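Local coordinates for protein glycoside hydrolase family 81 (PDB 6FOP) that probably hydrolyses beta-1,3-glucans such as laminarin, as a family 81 glycoside hydrolase of the Clostridium thermocellum cellulosome, at residues 97-102 with 114-119; 121-126 with 136-141. All coordinates share one frame; numbering follows the deposited sequence. Where two conformers were deposited one is given.

How the contacts relate
Following the chain, residues 97-102 run through the loop between strands 89-93 and 103-107; the chain then goes up strand 103-107 and returns along 111-118, so that contact 1 closes a loop as 114-119 passes back beside 97-102. Strand 121-128 follows directly, and contact 2 closes the hairpin of strands 121-128 and 133-139. The two contacts are in series, neither nested nor crossed, with centres about 9 Å apart. They meet where strands 111-118 and 121-128 are neighbours: M116 N lies 2.9 Å from I123 O, a probable hydrogen bond. Together they tie the loop holding a magnesium ligand to one edge of an eight-stranded antiparallel sheet.

Contact 1 of 2, residues 97-102 with 114-119; sequences YTFPDA and AVMASG. With MG (magnesium ion), chain Y.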
loop_
_atom_site.group_PDB
_atom_site.type_symbol
_atom_site.label_atom_id
_atom_site.label_comp_id
_atom_site.label_asym_id
_atom_site.label_seq_id
_atom_site.Cartn_x
_atom_site.Cartn_y
_atom_site.Cartn_z
ATOM N N TYR A 97 -19.254 -24.011 -22.416
ATOM C CA TYR A 97 -19.827 -22.662 -22.510
ATOM C C TYR A 97 -20.131 -22.052 -21.134
ATOM O O TYR A 97 -20.272 -20.825 -21.025
ATOM C CB TYR A 97 -21.075 -22.677 -23.406
ATOM C CG TYR A 97 -20.781 -22.618 -24.903
ATOM C CD1 TYR A 97 -19.773 -23.397 -25.480
ATOM C CD2 TYR A 97 -21.538 -21.793 -25.755
ATOM C CE1 TYR A 97 -19.499 -23.355 -26.849
ATOM C CE2 TYR A 97 -21.278 -21.737 -27.122
ATOM C CZ TYR A 97 -20.262 -22.521 -27.663
ATOM O OH TYR A 97 -19.989 -22.483 -29.019
ATOM N N THR A 98 -20.245 -22.891 -20.098
ATOM C CA THR A 98 -20.498 -22.447 -18.717
ATOM C C THR A 98 -19.531 -23.135 -17.751
ATOM O O THR A 98 -19.591 -24.354 -17.590
ATOM C CB THR A 98 -21.948 -22.799 -18.275
ATOM O OG1 THR A 98 -22.887 -22.248 -19.209
ATOM C CG2 THR A 98 -22.255 -22.255 -16.891
ATOM N N PHE A 99 -18.662 -22.362 -17.102
ATOM C CA PHE A 99 -17.793 -22.872 -16.060
ATOM C C PHE A 99 -18.462 -22.576 -14.727
ATOM O O PHE A 99 -19.117 -21.549 -14.607
ATOM C CB PHE A 99 -16.449 -22.167 -16.117
ATOM C CG PHE A 99 -15.614 -22.551 -17.305
ATOM C CD1 PHE A 99 -14.879 -23.719 -17.294
ATOM C CD2 PHE A 99 -15.586 -21.745 -18.434
ATOM C CE1 PHE A 99 -14.119 -24.082 -18.394
ATOM C CE2 PHE A 99 -14.828 -22.101 -19.541
ATOM C CZ PHE A 99 -14.094 -23.276 -19.515
ATOM N N PRO A 100 -18.274 -23.440 -13.724
ATOM C CA PRO A 100 -19.007 -23.279 -12.468
ATOM C C PRO A 100 -18.455 -22.184 -11.554
ATOM O O PRO A 100 -19.196 -21.666 -10.728
ATOM C CB PRO A 100 -18.841 -24.639 -11.789
ATOM C CG PRO A 100 -17.591 -25.183 -12.327
ATOM C CD PRO A 100 -17.519 -24.706 -13.756
ATOM N N ASP A 101 -17.186 -21.822 -11.724
ATOM C CA ASP A 101 -16.530 -20.813 -10.865
ATOM C C ASP A 101 -15.164 -20.475 -11.438
ATOM O O ASP A 101 -14.753 -21.080 -12.435
ATOM C CB ASP A 101 -16.423 -21.291 -9.409
ATOM C CG ASP A 101 -15.648 -22.599 -9.231
ATOM O OD1 ASP A 101 -14.615 -22.812 -9.878
ATOM O OD2 ASP A 101 -16.053 -23.401 -8.366
ATOM N N ALA A 102 -14.473 -19.522 -10.804
ATOM C CA ALA A 102 -13.067 -19.256 -11.063
ATOM C C ALA A 102 -12.383 -19.304 -9.715
ATOM O O ALA A 102 -12.830 -18.634 -8.758
ATOM C CB ALA A 102 -12.878 -17.917 -11.718
ATOM N N ALA A 114 -5.325 -18.347 -12.151
ATOM C CA ALA A 114 -6.682 -18.786 -11.795
ATOM C C ALA A 114 -7.147 -19.871 -12.757
ATOM O O ALA A 114 -6.779 -19.854 -13.928
ATOM C CB ALA A 114 -7.649 -17.611 -11.816
ATOM N N VAL A 115 -7.985 -20.767 -12.250
ATOM C CA VAL A 115 -8.467 -21.901 -13.032
ATOM C C VAL A 115 -9.987 -21.878 -13.065
ATOM O O VAL A 115 -10.646 -21.660 -12.045
ATOM C CB VAL A 115 -8.023 -23.236 -12.389
ATOM C CG1 VAL A 115 -8.666 -24.436 -13.102
ATOM C CG2 VAL A 115 -6.521 -23.371 -12.424
ATOM N N MET A 116 -10.525 -22.109 -14.261
ATOM C CA MET A 116 -11.940 -22.377 -14.475
ATOM C C MET A 116 -12.011 -23.790 -15.057
ATOM O O MET A 116 -11.353 -24.064 -16.045
ATOM C CB MET A 116 -12.495 -21.360 -15.479
ATOM C CG MET A 116 -12.113 -19.940 -15.187
ATOM S SD MET A 116 -12.824 -18.839 -16.395
ATOM C CE MET A 116 -14.446 -18.912 -15.626
ATOM N N ALA A 117 -12.805 -24.677 -14.465
ATOM C CA ALA A 117 -12.829 -26.060 -14.920
ATOM C C ALA A 117 -14.193 -26.691 -14.774
ATOM O O ALA A 117 -14.851 -26.536 -13.750
ATOM C CB ALA A 117 -11.808 -26.874 -14.133
ATOM N N SER A 118 -14.583 -27.450 -15.791
ATOM C CA SER A 118 -15.708 -28.371 -15.683
ATOM C C SER A 118 -15.116 -29.772 -15.882
ATOM O O SER A 118 -13.912 -29.940 -16.065
ATOM C CB SER A 118 -16.707 -28.092 -16.789
ATOM O OG SER A 118 -16.191 -28.631 -17.998
ATOM N N GLY A 119 -15.967 -30.772 -15.865
ATOM C CA GLY A 119 -15.527 -32.121 -16.139
ATOM C C GLY A 119 -15.031 -32.329 -17.558
ATOM O O GLY A 119 -14.320 -33.296 -17.808
HETATM MG MG MG Y . -13.944 -16.915 -7.842
HETATM O O HOH W 1 -11.932 -23.816 -10.868
HETATM O O HOH W 2 -14.566 -23.790 -12.550
#
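F99 and M116 cross at about a right angle, with CB of M116 placed over one face of the F99 ring, toward its rim and 4.1 Å from the centroid, a CH-pi contact. CG of M116 is anti to its own carbonyl carbon (chi1 -47°), and the chain bends at chi3 (78°), which turns CE back to 3.9 Å from F99 CB. SD stands obliquely to the ring, 5.0 Å from its centroid, in a Met-aromatic contact. A117 C lies in the ring plane at the edge of F99, and F99 CE1 is 3.6 Å from M116 O. P100 lays CD against A117 O, while A102 CB rests on CG of M116, and both A102 and M116 also touch F62 of strand 59-63. No direct hydrogen bond joins the segments. Two waters bridge them: one lies within hydrogen-bonding reach of D101 OD1 and V115 O, the other accepts from A117 N at 2.7 Å and also contacts D101 O. D101 OD2 forms a salt bridge with R103. A102 O binds magnesium at 2.2 Å, together with the carbonyl oxygens of I44, N47 and Y49. This is a loop packed beside a sheet strand through a Met-aromatic contact and bridging waters, next to a magnesium site built from main-chain carbonyls.

Contact 2 of 2, residues 121-126 with 136-141; sequences GSIKAT and FVFTGG
S122 and T139 both place their hydroxyl between the backbone N and the carbonyl carbon (chi1 73° in each), which brings S122 OG to 2.6 Å from T139 OG1 in a short hydrogen bond. A water bonded to S122 OG donates to V137 O, which accepts K124 N at 2.8 Å as well. That amide lies in the carbonyl plane, whereas S122 N sits well above the carbonyl plane of T139. On the same face as the hydroxyls, K124 stretches away from V137 toward a salt bridge with D105. I123 lies side by side with both phenylalanines: its CG1 is 3.7 Å from F138 CE2, its CG2 stands over one face of the F138 ring, toward the rim, and the same methyl is 4.0 Å from F136 CD2. A125 CB meets F136 CE2 at 3.7 Å. I67 of strand 66-70 touches I123 and F136, and V91 of strand 89-93 touches both phenylalanines. G140 has positive phi and its CA lies 4.1 Å from G121 CA. Alternating hydrogen-bonded and non-hydrogen-bonded pairs, with a mixed face of S122, K124, V137 and T139 and an apolar face of I123, A125, F136 and F138, mark an antiparallel beta hairpin packed against a second sheet.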
loop_
_atom_site.group_PDB
_atom_site.type_symbol
_atom_site.label_atom_id
_atom_site.label_comp_id
_atom_site.label_asym_id
_atom_site.label_seq_id
_atom_site.Cartn_x
_atom_site.Cartn_y
_atom_site.Cartn_z
ATOM N N GLY A 121 -13.461 -29.745 -19.567
ATOM C CA GLY A 121 -12.462 -28.787 -20.042
ATOM C C GLY A 121 -12.114 -27.707 -19.030
ATOM O O GLY A 121 -12.815 -27.520 -18.039
ATOM N N SER A 122 -11.056 -26.969 -19.311
ATOM C CA SER A 122 -10.575 -25.939 -18.371
ATOM C C SER A 122 -9.796 -24.857 -19.078
ATOM O O SER A 122 -9.290 -25.051 -20.164
ATOM C CB SER A 122 -9.698 -26.584 -17.291
ATOM O OG SER A 122 -8.435 -26.955 -17.805
ATOM N N ILE A 123 -9.737 -23.690 -18.432
ATOM C CA ILE A 123 -8.832 -22.631 -18.812
ATOM C C ILE A 123 -8.062 -22.244 -17.528
ATOM O O ILE A 123 -8.683 -21.985 -16.494
ATOM C CB ILE A 123 -9.568 -21.368 -19.306
ATOM C CG1 ILE A 123 -10.551 -21.719 -20.423
ATOM C CG2 ILE A 123 -8.559 -20.316 -19.784
ATOM C CD1 ILE A 123 -11.456 -20.581 -20.809
ATOM N N LYS A 124 -6.738 -22.153 -17.636
ATOM C CA LYS A 124 -5.899 -21.608 -16.570
ATOM C C LYS A 124 -5.333 -20.319 -17.096
ATOM O O LYS A 124 -4.677 -20.300 -18.130
ATOM C CB LYS A 124 -4.780 -22.561 -16.189
ATOM C CG LYS A 124 -3.991 -22.065 -14.964
ATOM C CD LYS A 124 -3.049 -23.166 -14.489
ATOM C CE LYS A 124 -2.267 -22.803 -13.253
ATOM N NZ LYS A 124 -1.521 -24.015 -12.791
ATOM N N ALA A 125 -5.641 -19.226 -16.401
ATOM C CA ALA A 125 -5.238 -17.880 -16.813
ATOM C C ALA A 125 -4.214 -17.298 -15.848
ATOM O O ALA A 125 -4.399 -17.394 -14.621
ATOM C CB ALA A 125 -6.452 -16.986 -16.867
ATOM N N THR A 126 -3.143 -16.735 -16.399
ATOM C CA THR A 126 -2.179 -15.962 -15.624
ATOM C C THR A 126 -2.379 -14.487 -15.981
ATOM O O THR A 126 -2.214 -14.091 -17.148
ATOM C CB THR A 126 -0.736 -16.367 -15.941
ATOM O OG1 THR A 126 -0.568 -17.750 -15.638
ATOM C CG2 THR A 126 0.292 -15.563 -15.147
ATOM N N PHE A 136 -2.472 -18.180 -21.079
ATOM C CA PHE A 136 -3.522 -19.159 -20.880
ATOM C C PHE A 136 -3.059 -20.562 -21.251
ATOM O O PHE A 136 -2.282 -20.734 -22.200
ATOM C CB PHE A 136 -4.751 -18.815 -21.743
ATOM C CG PHE A 136 -5.295 -17.411 -21.527
ATOM C CD1 PHE A 136 -4.808 -16.345 -22.253
ATOM C CD2 PHE A 136 -6.277 -17.183 -20.576
ATOM C CE1 PHE A 136 -5.280 -15.053 -22.032
ATOM C CE2 PHE A 136 -6.750 -15.898 -20.350
ATOM C CZ PHE A 136 -6.254 -14.844 -21.090
ATOM N N VAL A 137 -3.589 -21.545 -20.513
ATOM C CA VAL A 137 -3.424 -22.956 -20.880
ATOM C C VAL A 137 -4.821 -23.563 -20.882
ATOM O O VAL A 137 -5.593 -23.380 -19.939
ATOM C CB VAL A 137 -2.497 -23.693 -19.898
ATOM C CG1 VAL A 137 -2.527 -25.209 -20.167
ATOM C CG2 VAL A 137 -1.081 -23.172 -20.057
ATOM N N PHE A 138 -5.127 -24.282 -21.966
ATOM C CA PHE A 138 -6.425 -24.926 -22.181
ATOM C C PHE A 138 -6.336 -26.446 -22.014
ATOM O O PHE A 138 -5.311 -27.063 -22.335
ATOM C CB PHE A 138 -6.915 -24.603 -23.599
ATOM C CG PHE A 138 -7.478 -23.234 -23.723
ATOM C CD1 PHE A 138 -6.650 -22.112 -23.697
ATOM C CD2 PHE A 138 -8.832 -23.057 -23.834
ATOM C CE1 PHE A 138 -7.212 -20.840 -23.743
ATOM C CE2 PHE A 138 -9.386 -21.795 -23.899
ATOM C CZ PHE A 138 -8.576 -20.695 -23.870
ATOM N N THR A 139 -7.418 -27.044 -21.506
ATOM C CA THR A 139 -7.622 -28.469 -21.656
ATOM C C THR A 139 -9.046 -28.710 -22.194
ATOM O O THR A 139 -9.961 -27.910 -21.996
ATOM C CB THR A 139 -7.484 -29.239 -20.335
ATOM O OG1 THR A 139 -8.629 -28.983 -19.492
ATOM C CG2 THR A 139 -6.176 -28.930 -19.650
ATOM N N GLY A 140 -9.188 -29.769 -22.972
ATOM C CA GLY A 140 -10.496 -30.238 -23.387
ATOM C C GLY A 140 -11.116 -29.505 -24.539
ATOM O O GLY A 140 -12.259 -29.789 -24.886
ATOM N N GLY A 141 -10.374 -28.579 -25.147
ATOM C CA GLY A 141 -10.880 -27.808 -26.253
ATOM C C GLY A 141 -10.055 -26.596 -26.585
ATOM O O GLY A 141 -8.965 -26.393 -26.053
HETATM O O HOH W 3 -6.151 -25.588 -18.223
#